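Local structure of penicillin binding protein 2X (Streptococcus thermophilus, 5U47) at residues P435-K439 against R450-K454; S591-G595 against T608-V614. The protein probably acts as a transpeptidase that cross-links peptidoglycan strands of the septal cell wall and is the kind of enzyme that beta-lactams inactivate by acylation. The protein carries 1 engineered substitution. One frame throughout, in Å; residues are numbered along the deposited sequence.

Contact 1: residues P435-K439 against R450-K454; sequences PQFIK and RTAKK
Gln436 reaches across to the backbone of Lys453 with its amide nitrogen, NE2 lying 2.9 Å from Lys453 O in a nearly straight hydrogen bond (171° at the hydrogen). The acceptor lies close to the plane of the Gln436 amide, but the nitrogen approaches from above the carbonyl plane of Lys453, 40° out of it. CG stands anti to the carbonyl carbon (chi1 -69°) and the chain is extended beyond it, which carries the amide over to the other segment alongside the methyl group of Ala452. That methyl points into the interface and ends against peptide oxygens, with Ala452 CB 3.4 Å from Ile438 O and 3.6 Å from Lys439 O. The segments meet at the open end of a hairpin in the transpeptidase region, where strand 438-443 begins and strand 448-451 ends. Here the backbones are joined by the bond from Ala452 N to Lys439 O, 2.9 Å long and almost linear, next to the pairing of Arg450 with Val441; toward Gln436 and Lys454 they separate, and the glutamine side chain bridges the wider gap. Lys439 O also receives a CH contact from Thr451 CA at 3.6 Å, while Thr451 OG1 bonds to Gln440 NE2. The Lys439 side chain starts away from Ala452 and folds back through bends at chi2, chi3 and chi4, bringing CE and NZ alongside the Ala452 carbonyl. Its ammonium forms a salt bridge with Glu257, outside the hairpin; NZ stays 3.8 Å from Ala452 O without a hydrogen bond to it. Asn639 bonds to Thr451 O and Lys453 N.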
loop_
_atom_site.group_PDB
_atom_site.type_symbol
_atom_site.label_atom_id
_atom_site.label_comp_id
_atom_site.label_asym_id
_atom_site.label_seq_id
_atom_site.Cartn_x
_atom_site.Cartn_y
_atom_site.Cartn_z
ATOM N N PRO A 435 8.891 -0.956 2.690
ATOM C CA PRO A 435 7.938 -1.630 1.834
ATOM C C PRO A 435 7.591 -0.709 0.656
ATOM O O PRO A 435 7.508 0.506 0.852
ATOM C CB PRO A 435 6.727 -1.850 2.754
ATOM C CG PRO A 435 7.311 -1.863 4.120
ATOM C CD PRO A 435 8.366 -0.805 4.060
ATOM N N GLN A 436 7.435 -1.295 -0.532
ATOM C CA GLN A 436 7.147 -0.559 -1.770
ATOM C C GLN A 436 5.989 -1.178 -2.508
ATOM O O GLN A 436 5.851 -2.420 -2.555
ATOM C CB GLN A 436 8.351 -0.591 -2.714
ATOM C CG GLN A 436 9.554 0.201 -2.238
ATOM C CD GLN A 436 10.751 0.099 -3.167
ATOM O OE1 GLN A 436 10.860 -0.832 -3.989
ATOM N NE2 GLN A 436 11.666 1.048 -3.038
ATOM N N PHE A 437 5.186 -0.305 -3.121
ATOM C CA PHE A 437 4.051 -0.702 -3.935
ATOM C C PHE A 437 4.102 -0.081 -5.341
ATOM O O PHE A 437 3.247 -0.409 -6.179
ATOM C CB PHE A 437 2.693 -0.414 -3.234
ATOM C CG PHE A 437 2.446 1.046 -2.943
ATOM C CD1 PHE A 437 1.922 1.885 -3.911
ATOM C CD2 PHE A 437 2.744 1.577 -1.691
ATOM C CE1 PHE A 437 1.708 3.228 -3.639
ATOM C CE2 PHE A 437 2.531 2.920 -1.414
ATOM C CZ PHE A 437 2.009 3.748 -2.395
ATOM N N ILE A 438 5.088 0.792 -5.607
ATOM C CA ILE A 438 5.265 1.384 -6.955
ATOM C C ILE A 438 6.527 0.837 -7.584
ATOM O O ILE A 438 7.626 0.964 -7.016
ATOM C CB ILE A 438 5.432 2.916 -6.932
ATOM C CG1 ILE A 438 4.250 3.565 -6.225
ATOM C CG2 ILE A 438 5.575 3.467 -8.360
ATOM C CD1 ILE A 438 4.458 5.031 -5.911
ATOM N N LYS A 439 6.378 0.265 -8.768
ATOM C CA LYS A 439 7.496 -0.297 -9.518
ATOM C C LYS A 439 8.040 0.722 -10.507
ATOM O O LYS A 439 9.235 0.838 -10.696
ATOM C CB LYS A 439 7.030 -1.524 -10.314
ATOM C CG LYS A 439 8.100 -2.269 -11.120
ATOM C CD LYS A 439 9.031 -3.086 -10.220
ATOM C CE LYS A 439 10.162 -2.284 -9.580
ATOM N NZ LYS A 439 10.557 -2.803 -8.221
ATOM N N ARG A 450 10.597 6.379 -14.569
ATOM C CA ARG A 450 11.343 6.352 -13.299
ATOM C C ARG A 450 11.007 4.988 -12.728
ATOM O O ARG A 450 9.826 4.681 -12.518
ATOM C CB ARG A 450 10.918 7.463 -12.345
ATOM C CG ARG A 450 11.453 8.801 -12.793
ATOM C CD ARG A 450 10.916 9.959 -11.978
ATOM N NE ARG A 450 11.495 10.057 -10.637
ATOM C CZ ARG A 450 12.686 10.604 -10.340
ATOM N NH1 ARG A 450 13.492 11.074 -11.284
ATOM N NH2 ARG A 450 13.091 10.663 -9.077
ATOM N N THR A 451 12.038 4.169 -12.529
ATOM C CA THR A 451 11.881 2.789 -12.078
ATOM C C THR A 451 12.504 2.561 -10.695
ATOM O O THR A 451 13.633 2.992 -10.431
ATOM C CB THR A 451 12.477 1.852 -13.145
ATOM O OG1 THR A 451 11.887 2.170 -14.415
ATOM C CG2 THR A 451 12.189 0.375 -12.812
ATOM N N ALA A 452 11.761 1.879 -9.825
ATOM C CA ALA A 452 12.166 1.661 -8.430
ATOM C C ALA A 452 13.200 0.579 -8.215
ATOM O O ALA A 452 13.323 -0.352 -8.998
ATOM C CB ALA A 452 10.939 1.360 -7.567
ATOM N N LYS A 453 13.977 0.765 -7.146
ATOM C CA LYS A 453 14.929 -0.209 -6.636
ATOM C C LYS A 453 14.730 -0.197 -5.115
ATOM O O LYS A 453 14.150 0.759 -4.557
ATOM C CB LYS A 453 16.387 0.136 -6.986
ATOM C CG LYS A 453 16.737 0.041 -8.475
ATOM C CD LYS A 453 18.170 0.510 -8.700
ATOM C CE LYS A 453 18.562 0.536 -10.172
ATOM N NZ LYS A 453 18.707 -0.834 -10.748
ATOM N N LYS A 454 15.229 -1.229 -4.442
ATOM C CA LYS A 454 15.038 -1.347 -2.995
ATOM C C LYS A 454 15.617 -0.167 -2.208
ATOM O O LYS A 454 16.614 0.438 -2.614
ATOM C CB LYS A 454 15.641 -2.654 -2.474
ATOM C CG LYS A 454 17.148 -2.661 -2.367
ATOM C CD LYS A 454 17.641 -4.024 -1.937
ATOM C CE LYS A 454 19.154 -3.995 -1.767
ATOM N NZ LYS A 454 19.621 -5.373 -1.464
#

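Contact 2: residues S591-G595 against T608-V614; sequences SYQTG and TLRQNLV
Tyr592 lays its ring over the side chain of Asn612, and this stack is the compact part of the contact. Asn612 CB sits over the centre of one ring face, 3.8 Å from the centroid and 11° off the normal, a CH-pi contact. The amide continues the layer, its plane only 14° from that of the ring, with Asn612 CG 3.5 Å from Tyr592 CE1. The ring reaches this place because CG is anti to the backbone N of Tyr592 (chi1 177°). What fixes the amide is a hydrogen bond back to the last turn of the helix: Asn612 ND2 donates to Thr608 O at 2.9 Å, from above that carbonyl plane. Leu609 CD2 meets the ring at its edge, 3.8 Å from Tyr592 CE2, and Val614 CG2 comes obliquely to Tyr592 CD2, 3.9 Å away. Leu609 and Val614 also rest on Ile642 of strand 641-646, joining the loop to the core of this PASTA domain. The helix ends here in a Schellman motif with Leu613 at positive phi: Val614 N bonds to Leu609 O and Leu613 N to Arg610 O, and the turn brings Val614 round to the tyrosine.

Toward Thr594 and Thr608 the contact is looser. Thr594 touches the helix through one methyl, its CG2 3.9 Å from Leu609 CD2, while its OG1 turns to the neighbouring Gly595 O. Thr608, exposed to solvent, only grazes the tyrosine hydroxyl with CG2, and its own hydroxyl bonds back to Glu604 O. With no hydrogen bond crossing between the segments, adhesion depends on ring stacking and apolar packing; the Asn612 amide spends an N-H on Thr608 O, which holds it flat against the ring, and the threonine hydroxyls bond locally.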
loop_
_atom_site.group_PDB
_atom_site.type_symbol
_atom_site.label_atom_id
_atom_site.label_comp_id
_atom_site.label_asym_id
_atom_site.label_seq_id
_atom_site.Cartn_x
_atom_site.Cartn_y
_atom_site.Cartn_z
ATOM N N SER A 591 12.796 13.446 -15.421
ATOM C CA SER A 591 13.410 14.339 -14.446
ATOM C C SER A 591 12.422 14.639 -13.306
ATOM O O SER A 591 11.191 14.592 -13.501
ATOM C CB SER A 591 13.878 15.638 -15.130
ATOM O OG SER A 591 12.766 16.391 -15.575
ATOM N N TYR A 592 12.960 14.916 -12.116
ATOM C CA TYR A 592 12.141 15.282 -10.946
ATOM C C TYR A 592 12.927 16.220 -10.033
ATOM O O TYR A 592 14.130 16.053 -9.872
ATOM C CB TYR A 592 11.719 14.045 -10.116
ATOM C CG TYR A 592 10.939 14.408 -8.862
ATOM C CD1 TYR A 592 9.599 14.821 -8.940
ATOM C CD2 TYR A 592 11.545 14.387 -7.604
ATOM C CE1 TYR A 592 8.890 15.188 -7.806
ATOM C CE2 TYR A 592 10.840 14.745 -6.457
ATOM C CZ TYR A 592 9.513 15.129 -6.556
ATOM O OH TYR A 592 8.816 15.485 -5.412
ATOM N N GLN A 593 12.242 17.208 -9.468
ATOM C CA GLN A 593 12.849 18.118 -8.496
ATOM C C GLN A 593 11.845 18.375 -7.362
ATOM O O GLN A 593 10.631 18.309 -7.564
ATOM C CB GLN A 593 13.374 19.396 -9.176
ATOM C CG GLN A 593 12.387 20.148 -10.024
ATOM C CD GLN A 593 13.044 21.283 -10.814
ATOM O OE1 GLN A 593 13.968 21.071 -11.608
ATOM N NE2 GLN A 593 12.555 22.480 -10.612
ATOM N N THR A 594 12.342 18.616 -6.162
ATOM C CA THR A 594 11.453 18.777 -5.017
ATOM C C THR A 594 10.625 20.025 -5.044
ATOM O O THR A 594 9.497 20.016 -4.558
ATOM C CB THR A 594 12.205 18.845 -3.671
ATOM O OG1 THR A 594 13.037 20.007 -3.629
ATOM C CG2 THR A 594 13.060 17.620 -3.441
ATOM N N GLY A 595 11.176 21.094 -5.621
ATOM C CA GLY A 595 10.560 22.403 -5.500
ATOM C C GLY A 595 10.894 22.889 -4.077
ATOM O O GLY A 595 11.623 22.204 -3.332
ATOM N N THR A 608 5.409 12.084 -0.377
ATOM C CA THR A 608 5.384 12.596 -1.754
ATOM C C THR A 608 6.650 12.215 -2.515
ATOM O O THR A 608 6.582 11.771 -3.641
ATOM C CB THR A 608 5.193 14.128 -1.741
ATOM O OG1 THR A 608 3.904 14.400 -1.192
ATOM C CG2 THR A 608 5.272 14.732 -3.137
ATOM N N LEU A 609 7.797 12.365 -1.877
ATOM C CA LEU A 609 9.068 12.001 -2.498
ATOM C C LEU A 609 9.117 10.518 -2.896
ATOM O O LEU A 609 9.632 10.185 -3.973
ATOM C CB LEU A 609 10.226 12.326 -1.562
ATOM C CG LEU A 609 10.522 13.819 -1.405
ATOM C CD1 LEU A 609 11.495 14.062 -0.257
ATOM C CD2 LEU A 609 11.042 14.405 -2.709
ATOM N N ARG A 610 8.617 9.632 -2.024
ATOM C CA ARG A 610 8.572 8.192 -2.360
ATOM C C ARG A 610 7.616 7.873 -3.506
ATOM O O ARG A 610 7.860 6.942 -4.272
ATOM C CB ARG A 610 8.226 7.322 -1.143
ATOM C CG ARG A 610 9.341 7.297 -0.130
ATOM C CD ARG A 610 9.225 6.111 0.799
ATOM N NE ARG A 610 10.401 6.072 1.641
ATOM C CZ ARG A 610 10.541 6.680 2.813
ATOM N NH1 ARG A 610 9.558 7.392 3.353
ATOM N NH2 ARG A 610 11.705 6.567 3.451
ATOM N N GLN A 611 6.535 8.638 -3.643
ATOM C CA GLN A 611 5.641 8.467 -4.798
ATOM C C GLN A 611 6.385 8.724 -6.105
ATOM O O GLN A 611 6.033 8.168 -7.157
ATOM C CB GLN A 611 4.458 9.415 -4.693
ATOM C CG GLN A 611 3.561 9.084 -3.506
ATOM C CD GLN A 611 2.515 10.135 -3.232
ATOM O OE1 GLN A 611 2.506 11.197 -3.855
ATOM N NE2 GLN A 611 1.631 9.853 -2.288
ATOM N N ASN A 612 7.417 9.568 -6.013
ATOM C CA ASN A 612 8.245 9.938 -7.136
ATOM C C ASN A 612 9.562 9.156 -7.165
ATOM O O ASN A 612 10.490 9.517 -7.888
ATOM C CB ASN A 612 8.460 11.462 -7.152
ATOM C CG ASN A 612 7.167 12.208 -7.449
ATOM O OD1 ASN A 612 6.801 12.386 -8.623
ATOM N ND2 ASN A 612 6.437 12.598 -6.389
ATOM N N LEU A 613 9.603 8.083 -6.390
ATOM C CA LEU A 613 10.714 7.155 -6.342
ATOM C C LEU A 613 12.035 7.688 -5.757
ATOM O O LEU A 613 13.105 7.120 -5.976
ATOM C CB LEU A 613 10.901 6.468 -7.699
ATOM C CG LEU A 613 9.623 5.802 -8.247
ATOM C CD1 LEU A 613 9.981 4.940 -9.431
ATOM C CD2 LEU A 613 8.944 4.935 -7.188
ATOM N N VAL A 614 11.940 8.738 -4.975
ATOM C CA VAL A 614 13.093 9.260 -4.253
ATOM C C VAL A 614 13.128 8.493 -2.925
ATOM O O VAL A 614 12.086 7.964 -2.488
ATOM C CB VAL A 614 12.938 10.766 -4.044
ATOM C CG1 VAL A 614 14.073 11.337 -3.205
ATOM C CG2 VAL A 614 12.885 11.449 -5.405
#

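Contact 1 comes first along the chain and closes before contact 2 opens, yet their centres lie only 12 Å apart. Contact 1 sits at the open end of the hairpin of strands 438-443 and 448-451, part of a mixed sheet; the other joins a loop to the end of helix 602-611 in the first PASTA domain. Arg450 connects them: its NE is 3.0 Å from Asn612 O, a probable hydrogen bond, and its guanidinium carbon packs on Tyr592 CB. Leu613 adds packing against the backbone of Arg450 and Ala452. Strand 448-451 thus presents a docking surface to the PASTA domain, so contact 1 stands on the transpeptidase part and contact 2 on the PASTA part of one packed junction.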